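PDB 4G2C: DyP2 from Amycolatopsis sp. ATCC 39116, which is a heme-containing dye-decolourising peroxidase that probably oxidises dyes and lignin-related compounds with hydrogen peroxide, and carries a bound manganese ion. Local coordinates for residues D134-L148 with N411-N425. Numbering follows the deposited sequence.
With HEM (protoporphyrin IX containing Fe), chain C; ACT (acetate ion), chain B; ACT (acetate ion), chain M; ACT (acetate ion), chain E.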
loop_
_atom_site.group_PDB
_atom_site.type_symbol
_atom_site.label_atom_id
_atom_site.label_comp_id
_atom_site.label_asym_id
_atom_site.label_seq_id
_atom_site.Cartn_x
_atom_site.Cartn_y
_atom_site.Cartn_z
ATOM N N ASP A 134 -1.638 -9.963 -17.238
ATOM C CA ASP A 134 -1.579 -8.510 -17.083
ATOM C C ASP A 134 -0.329 -7.967 -17.803
ATOM O O ASP A 134 0.785 -8.429 -17.560
ATOM C CB ASP A 134 -1.574 -8.100 -15.614
ATOM C CG ASP A 134 -1.409 -6.604 -15.439
ATOM O OD1 ASP A 134 -0.271 -6.111 -15.595
ATOM O OD2 ASP A 134 -2.411 -5.911 -15.164
ATOM N N PRO A 135 -0.515 -7.000 -18.708
ATOM C CA PRO A 135 0.610 -6.510 -19.515
ATOM C C PRO A 135 1.667 -5.710 -18.733
ATOM O O PRO A 135 2.807 -5.658 -19.175
ATOM C CB PRO A 135 -0.071 -5.649 -20.591
ATOM C CG PRO A 135 -1.345 -5.210 -19.982
ATOM C CD PRO A 135 -1.786 -6.335 -19.058
ATOM N N SER A 136 1.317 -5.121 -17.596
ATOM C CA SER A 136 2.316 -4.446 -16.770
ATOM C C SER A 136 3.166 -5.478 -16.067
ATOM O O SER A 136 4.399 -5.377 -16.033
ATOM C CB SER A 136 1.650 -3.544 -15.740
ATOM O OG SER A 136 0.779 -2.645 -16.391
ATOM N N PHE A 137 2.492 -6.474 -15.505
ATOM C CA PHE A 137 3.164 -7.632 -14.938
ATOM C C PHE A 137 4.120 -8.256 -15.939
ATOM O O PHE A 137 5.280 -8.507 -15.612
ATOM C CB PHE A 137 2.144 -8.674 -14.483
ATOM C CG PHE A 137 2.756 -10.000 -14.104
ATOM C CD1 PHE A 137 3.471 -10.141 -12.927
ATOM C CD2 PHE A 137 2.597 -11.104 -14.915
ATOM C CE1 PHE A 137 4.004 -11.357 -12.570
ATOM C CE2 PHE A 137 3.136 -12.317 -14.572
ATOM C CZ PHE A 137 3.843 -12.452 -13.400
ATOM N N THR A 138 3.641 -8.502 -17.155
ATOM C CA THR A 138 4.472 -9.186 -18.143
ATOM C C THR A 138 5.731 -8.373 -18.484
ATOM O O THR A 138 6.837 -8.927 -18.566
ATOM C CB THR A 138 3.695 -9.601 -19.446
ATOM O OG1 THR A 138 3.482 -8.473 -20.281
ATOM C CG2 THR A 138 2.369 -10.229 -19.134
ATOM N N ALA A 139 5.557 -7.065 -18.669
ATOM C CA ALA A 139 6.655 -6.186 -19.059
ATOM C C ALA A 139 7.645 -5.963 -17.925
ATOM O O ALA A 139 8.834 -5.778 -18.168
ATOM C CB ALA A 139 6.114 -4.847 -19.557
ATOM N N GLY A 140 7.144 -5.959 -16.687
ATOM C CA GLY A 140 7.987 -5.760 -15.522
ATOM C C GLY A 140 8.084 -4.296 -15.128
ATOM O O GLY A 140 7.895 -3.408 -15.956
ATOM N N ALA A 141 8.378 -4.043 -13.856
ATOM C CA ALA A 141 8.470 -2.678 -13.358
ATOM C C ALA A 141 9.584 -1.854 -14.026
ATOM O O ALA A 141 9.460 -0.639 -14.156
ATOM C CB ALA A 141 8.626 -2.671 -11.835
ATOM N N LYS A 142 10.676 -2.494 -14.439
ATOM C CA LYS A 142 11.731 -1.731 -15.114
ATOM C C LYS A 142 11.189 -1.061 -16.378
ATOM O O LYS A 142 11.655 0.012 -16.758
ATOM C CB LYS A 142 12.923 -2.601 -15.475
ATOM C CG LYS A 142 13.658 -3.180 -14.294
ATOM C CD LYS A 142 14.715 -4.169 -14.765
ATOM C CE LYS A 142 15.524 -4.677 -13.587
ATOM N NZ LYS A 142 14.889 -5.879 -12.977
ATOM N N ALA A 143 10.204 -1.690 -17.020
ATOM C CA ALA A 143 9.617 -1.155 -18.253
ATOM C C ALA A 143 8.587 -0.070 -17.991
ATOM O O ALA A 143 8.167 0.620 -18.909
ATOM C CB ALA A 143 8.973 -2.272 -19.068
ATOM N N ALA A 144 8.170 0.058 -16.734
ATOM C CA ALA A 144 7.145 1.018 -16.351
ATOM C C ALA A 144 7.755 2.392 -16.048
ATOM O O ALA A 144 7.048 3.360 -15.827
ATOM C CB ALA A 144 6.400 0.492 -15.143
ATOM N N VAL A 145 9.080 2.461 -16.037
ATOM C CA VAL A 145 9.782 3.654 -15.587
ATOM C C VAL A 145 9.335 4.945 -16.285
ATOM O O VAL A 145 9.112 5.980 -15.641
ATOM C CB VAL A 145 11.308 3.478 -15.726
ATOM C CG1 VAL A 145 11.995 4.827 -15.787
ATOM C CG2 VAL A 145 11.843 2.646 -14.569
ATOM N N GLU A 146 9.198 4.893 -17.599
ATOM C CA GLU A 146 8.801 6.082 -18.331
ATOM C C GLU A 146 7.398 6.557 -17.955
ATOM O O GLU A 146 7.203 7.731 -17.650
ATOM C CB GLU A 146 8.902 5.855 -19.838
ATOM C CG GLU A 146 9.613 6.976 -20.552
ATOM C CD GLU A 146 9.495 6.867 -22.064
ATOM O OE1 GLU A 146 10.201 6.016 -22.662
ATOM O OE2 GLU A 146 8.693 7.637 -22.649
ATOM N N LYS A 147 6.417 5.662 -17.963
ATOM C CA LYS A 147 5.045 6.129 -17.765
ATOM C C LYS A 147 4.762 6.607 -16.325
ATOM O O LYS A 147 3.847 7.406 -16.099
ATOM C CB LYS A 147 4.034 5.075 -18.212
ATOM C CG LYS A 147 3.889 3.907 -17.256
ATOM C CD LYS A 147 2.917 2.869 -17.807
ATOM C CE LYS A 147 2.831 1.668 -16.892
ATOM N NZ LYS A 147 1.980 0.577 -17.466
ATOM N N LEU A 148 5.566 6.144 -15.371
ATOM C CA LEU A 148 5.395 6.516 -13.964
ATOM C C LEU A 148 6.266 7.711 -13.582
ATOM O O LEU A 148 6.164 8.242 -12.464
ATOM C CB LEU A 148 5.740 5.333 -13.053
ATOM C CG LEU A 148 4.926 4.060 -13.297
ATOM C CD1 LEU A 148 5.421 2.914 -12.414
ATOM C CD2 LEU A 148 3.440 4.325 -13.077
ATOM N N ASN A 411 -5.625 -5.835 -11.349
ATOM C CA ASN A 411 -5.289 -5.217 -12.631
ATOM C C ASN A 411 -4.307 -4.084 -12.350
ATOM O O ASN A 411 -4.699 -3.000 -11.921
ATOM C CB ASN A 411 -6.553 -4.680 -13.318
ATOM C CG ASN A 411 -6.265 -3.994 -14.660
ATOM O OD1 ASN A 411 -5.224 -3.368 -14.848
ATOM N ND2 ASN A 411 -7.203 -4.098 -15.587
ATOM N N LEU A 412 -3.023 -4.355 -12.560
ATOM C CA LEU A 412 -1.962 -3.412 -12.208
ATOM C C LEU A 412 -2.081 -2.097 -12.965
ATOM O O LEU A 412 -1.832 -1.029 -12.417
ATOM C CB LEU A 412 -0.573 -4.033 -12.452
ATOM C CG LEU A 412 -0.080 -5.011 -11.392
ATOM C CD1 LEU A 412 1.128 -5.819 -11.918
ATOM C CD2 LEU A 412 0.266 -4.284 -10.089
ATOM N N GLY A 413 -2.444 -2.168 -14.239
ATOM C CA GLY A 413 -2.538 -0.950 -15.016
ATOM C C GLY A 413 -3.668 -0.076 -14.512
ATOM O O GLY A 413 -3.588 1.160 -14.550
ATOM N N ASN A 414 -4.740 -0.702 -14.040
ATOM C CA ASN A 414 -5.939 0.065 -13.705
ATOM C C ASN A 414 -5.998 0.456 -12.236
ATOM O O ASN A 414 -6.933 1.124 -11.812
ATOM C CB ASN A 414 -7.208 -0.711 -14.077
ATOM C CG ASN A 414 -8.460 0.167 -14.061
ATOM O OD1 ASN A 414 -8.486 1.248 -14.660
ATOM N ND2 ASN A 414 -9.495 -0.294 -13.370
ATOM N N GLN A 415 -5.006 0.018 -11.468
ATOM C CA GLN A 415 -5.033 0.203 -10.028
ATOM C C GLN A 415 -3.769 0.920 -9.545
ATOM O O GLN A 415 -3.776 2.153 -9.466
ATOM C CB GLN A 415 -5.291 -1.124 -9.295
ATOM C CG GLN A 415 -6.765 -1.511 -9.254
ATOM C CD GLN A 415 -6.996 -2.863 -8.624
ATOM O OE1 GLN A 415 -6.491 -3.874 -9.110
ATOM N NE2 GLN A 415 -7.740 -2.889 -7.515
ATOM N N PHE A 416 -2.681 0.197 -9.259
ATOM C CA PHE A 416 -1.480 0.927 -8.826
ATOM C C PHE A 416 -1.019 1.943 -9.863
ATOM O O PHE A 416 -0.839 3.111 -9.541
ATOM C CB PHE A 416 -0.278 0.055 -8.459
ATOM C CG PHE A 416 1.012 0.844 -8.447
ATOM C CD1 PHE A 416 1.293 1.716 -7.402
ATOM C CD2 PHE A 416 1.897 0.776 -9.521
ATOM C CE1 PHE A 416 2.441 2.487 -7.403
ATOM C CE2 PHE A 416 3.059 1.540 -9.534
ATOM C CZ PHE A 416 3.332 2.399 -8.469
ATOM N N GLU A 417 -0.808 1.489 -11.100
ATOM C CA GLU A 417 -0.303 2.381 -12.146
ATOM C C GLU A 417 -1.242 3.514 -12.508
ATOM O O GLU A 417 -0.797 4.619 -12.760
ATOM C CB GLU A 417 0.079 1.609 -13.403
ATOM C CG GLU A 417 1.211 0.621 -13.187
ATOM C CD GLU A 417 1.614 -0.035 -14.474
ATOM O OE1 GLU A 417 0.749 -0.097 -15.386
ATOM O OE2 GLU A 417 2.793 -0.451 -14.582
ATOM N N PHE A 418 -2.541 3.234 -12.560
ATOM C CA PHE A 418 -3.531 4.282 -12.774
ATOM C C PHE A 418 -3.363 5.364 -11.699
ATOM O O PHE A 418 -3.259 6.562 -11.998
ATOM C CB PHE A 418 -4.956 3.682 -12.718
ATOM C CG PHE A 418 -6.014 4.541 -13.371
ATOM C CD1 PHE A 418 -6.670 5.535 -12.651
ATOM C CD2 PHE A 418 -6.348 4.357 -14.711
ATOM C CE1 PHE A 418 -7.656 6.332 -13.256
ATOM C CE2 PHE A 418 -7.320 5.148 -15.331
ATOM C CZ PHE A 418 -7.974 6.140 -14.597
ATOM N N THR A 419 -3.339 4.937 -10.439
ATOM C CA THR A 419 -3.309 5.863 -9.302
ATOM C C THR A 419 -2.044 6.726 -9.321
ATOM O O THR A 419 -2.096 7.946 -9.128
ATOM C CB THR A 419 -3.412 5.096 -7.969
ATOM O OG1 THR A 419 -4.703 4.466 -7.879
ATOM C CG2 THR A 419 -3.201 6.023 -6.777
ATOM N N GLN A 420 -0.910 6.084 -9.594
ATOM C CA GLN A 420 0.378 6.773 -9.649
ATOM C C GLN A 420 0.449 7.686 -10.866
ATOM O O GLN A 420 0.834 8.861 -10.763
ATOM C CB GLN A 420 1.522 5.759 -9.724
ATOM C CG GLN A 420 2.891 6.400 -9.716
ATOM C CD GLN A 420 3.223 6.996 -8.366
ATOM O OE1 GLN A 420 3.218 6.290 -7.356
ATOM N NE2 GLN A 420 3.501 8.301 -8.333
ATOM N N GLN A 421 0.072 7.148 -12.020
ATOM C CA GLN A 421 0.229 7.883 -13.280
ATOM C C GLN A 421 -0.892 8.893 -13.560
ATOM O O GLN A 421 -0.633 10.080 -13.746
ATOM C CB GLN A 421 0.386 6.923 -14.468
ATOM C CG GLN A 421 0.543 7.668 -15.804
ATOM C CD GLN A 421 0.536 6.767 -17.034
ATOM O OE1 GLN A 421 0.697 5.552 -16.944
ATOM N NE2 GLN A 421 0.344 7.375 -18.199
ATOM N N ILE A 422 -2.130 8.414 -13.575
ATOM C CA ILE A 422 -3.282 9.198 -14.021
ATOM C C ILE A 422 -3.845 10.114 -12.936
ATOM O O ILE A 422 -4.588 11.049 -13.226
ATOM C CB ILE A 422 -4.422 8.256 -14.462
ATOM C CG1 ILE A 422 -3.881 7.218 -15.442
ATOM C CG2 ILE A 422 -5.620 9.048 -15.023
ATOM C CD1 ILE A 422 -3.512 7.800 -16.799
ATOM N N TRP A 423 -3.518 9.826 -11.682
ATOM C CA TRP A 423 -3.999 10.639 -10.576
ATOM C C TRP A 423 -2.852 11.418 -9.921
ATOM O O TRP A 423 -2.779 12.651 -10.032
ATOM C CB TRP A 423 -4.752 9.779 -9.557
ATOM C CG TRP A 423 -6.131 9.341 -10.035
ATOM C CD1 TRP A 423 -6.756 9.713 -11.208
ATOM C CD2 TRP A 423 -7.060 8.478 -9.345
ATOM N NE1 TRP A 423 -8.002 9.127 -11.281
ATOM C CE2 TRP A 423 -8.211 8.367 -10.156
ATOM C CE3 TRP A 423 -7.029 7.790 -8.122
ATOM C CZ2 TRP A 423 -9.318 7.598 -9.783
ATOM C CZ3 TRP A 423 -8.130 7.023 -7.756
ATOM C CH2 TRP A 423 -9.262 6.941 -8.584
ATOM N N ALA A 424 -1.940 10.701 -9.273
ATOM C CA ALA A 424 -0.891 11.355 -8.492
ATOM C C ALA A 424 -0.015 12.272 -9.355
ATOM O O ALA A 424 0.175 13.450 -9.022
ATOM C CB ALA A 424 -0.044 10.326 -7.734
ATOM N N ASN A 425 0.499 11.735 -10.460
ATOM C CA ASN A 425 1.406 12.472 -11.325
ATOM C C ASN A 425 0.698 13.494 -12.204
ATOM O O ASN A 425 1.341 14.257 -12.908
ATOM C CB ASN A 425 2.170 11.522 -12.250
ATOM C CG ASN A 425 3.168 10.650 -11.508
ATOM O OD1 ASN A 425 3.339 10.760 -10.289
ATOM N ND2 ASN A 425 3.805 9.750 -12.240
HETATM C CHA HEM C . -3.264 6.902 2.357
HETATM C CHB HEM C . 1.362 8.152 3.173
HETATM C CHC HEM C . 2.737 5.990 -0.953
HETATM C CHD HEM C . -1.928 5.455 -2.125
HETATM C C1A HEM C . -2.134 7.414 2.949
HETATM C C2A HEM C . -2.092 8.089 4.230
HETATM C C3A HEM C . -0.815 8.425 4.450
HETATM C C4A HEM C . -0.010 7.978 3.326
HETATM C CMA HEM C . -0.268 9.164 5.682
HETATM C CAA HEM C . -3.322 8.346 5.145
HETATM C CBA HEM C . -3.583 7.106 6.006
HETATM C CGA HEM C . -4.442 6.089 5.291
HETATM O O1A HEM C . -5.542 6.426 4.817
HETATM O O2A HEM C . -4.036 4.913 5.186
HETATM C C1B HEM C . 2.159 7.694 2.135
HETATM C C2B HEM C . 3.610 7.820 1.998
HETATM C C3B HEM C . 3.970 7.213 0.850
HETATM C C4B HEM C . 2.783 6.672 0.235
HETATM C CMB HEM C . 4.538 8.552 3.000
HETATM C CAB HEM C . 5.377 7.039 0.235
HETATM C CBB HEM C . 6.474 7.145 0.989
HETATM C C1C HEM C . 1.587 5.729 -1.664
HETATM C C2C HEM C . 1.522 5.289 -3.049
HETATM C C3C HEM C . 0.225 5.127 -3.359
HETATM C C4C HEM C . -0.559 5.464 -2.188
HETATM C CMC HEM C . 2.741 5.018 -3.975
HETATM C CAC HEM C . -0.372 4.707 -4.725
HETATM C CBC HEM C . 0.326 4.841 -5.864
HETATM C C1D HEM C . -2.707 5.736 -1.022
HETATM C C2D HEM C . -4.122 5.483 -0.949
HETATM C C3D HEM C . -4.511 5.922 0.454
HETATM C C4D HEM C . -3.321 6.407 1.079
HETATM C CMD HEM C . -5.018 4.886 -2.048
HETATM C CAD HEM C . -5.890 5.909 1.083
HETATM C CBD HEM C . -6.600 7.087 0.449
HETATM C CGD HEM C . -8.012 6.989 0.953
HETATM O O1D HEM C . -8.640 5.920 0.733
HETATM O O2D HEM C . -8.467 7.965 1.609
HETATM N NA HEM C . -0.860 7.355 2.433
HETATM N NB HEM C . 1.704 6.985 1.040
HETATM N NC HEM C . 0.295 5.827 -1.170
HETATM N ND HEM C . -2.281 6.276 0.187
HETATM FE FE HEM C . -0.247 6.808 0.583
HETATM C C ACT B . 4.897 -1.573 -17.808
HETATM O O ACT B . 5.266 -2.522 -17.039
HETATM O OXT ACT B . 4.047 -0.766 -17.356
HETATM C CH3 ACT B . 5.420 -1.394 -19.213
HETATM C C ACT M . -1.458 3.174 -17.001
HETATM O O ACT M . -0.314 2.709 -17.271
HETATM O OXT ACT M . -2.073 3.782 -17.912
HETATM C CH3 ACT M . -2.094 3.004 -15.666
HETATM C C ACT E . -10.310 -3.424 -11.031
HETATM O O ACT E . -11.547 -3.264 -10.834
HETATM O OXT ACT E . -9.656 -2.519 -11.616
HETATM C CH3 ACT E . -9.624 -4.663 -10.575
HETATM O O HOH W 1 3.666 9.808 -15.000
#
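With Lys147 CG wedged between its own backbone N and carbonyl carbon (chi1 75°) and the rest of the chain extended, the Lys147 side chain crosses that of Glu417 at about a right angle and brings NZ over one face of the carboxylate, which an extended chain leads out from helix 416-424. Lys147 NZ lies 2.5 Å from Glu417 OE1, a short salt bridge, and Ser136 OG donates to the same OE1 at 2.7 Å. The two donors approach from opposite faces of the carboxylate, each more than 40° out of its plane, and so clamp that oxygen from both sides. Asp134 caps helix 135-139 by accepting from Phe137 N through the anti lone pair of OD1; its OD2 takes a weak bond from Leu412 N at 3.1 Å.

Farther along, Leu148 sits as a knob among Phe416, Glu417, Gln420 and Gln421. Its CD1 touches the edge of the Phe416 ring, 4.0 Å from CE2, while CD2 rests against Gln420 CG. Asn425 ND2 closes this end, donating to Leu148 O at 2.8 Å from above the carbonyl plane; ND2 also donates to a water that in turn donates to Lys147 O.

Phe416, Thr419 and Gln420 also line the heme pocket, which makes Leu148 a second-shell neighbour. The buried carboxylate joins residues 134-148 to helix 416-424, its negative charge probably stabilised by serine and by a lysine shared with at least one acetate.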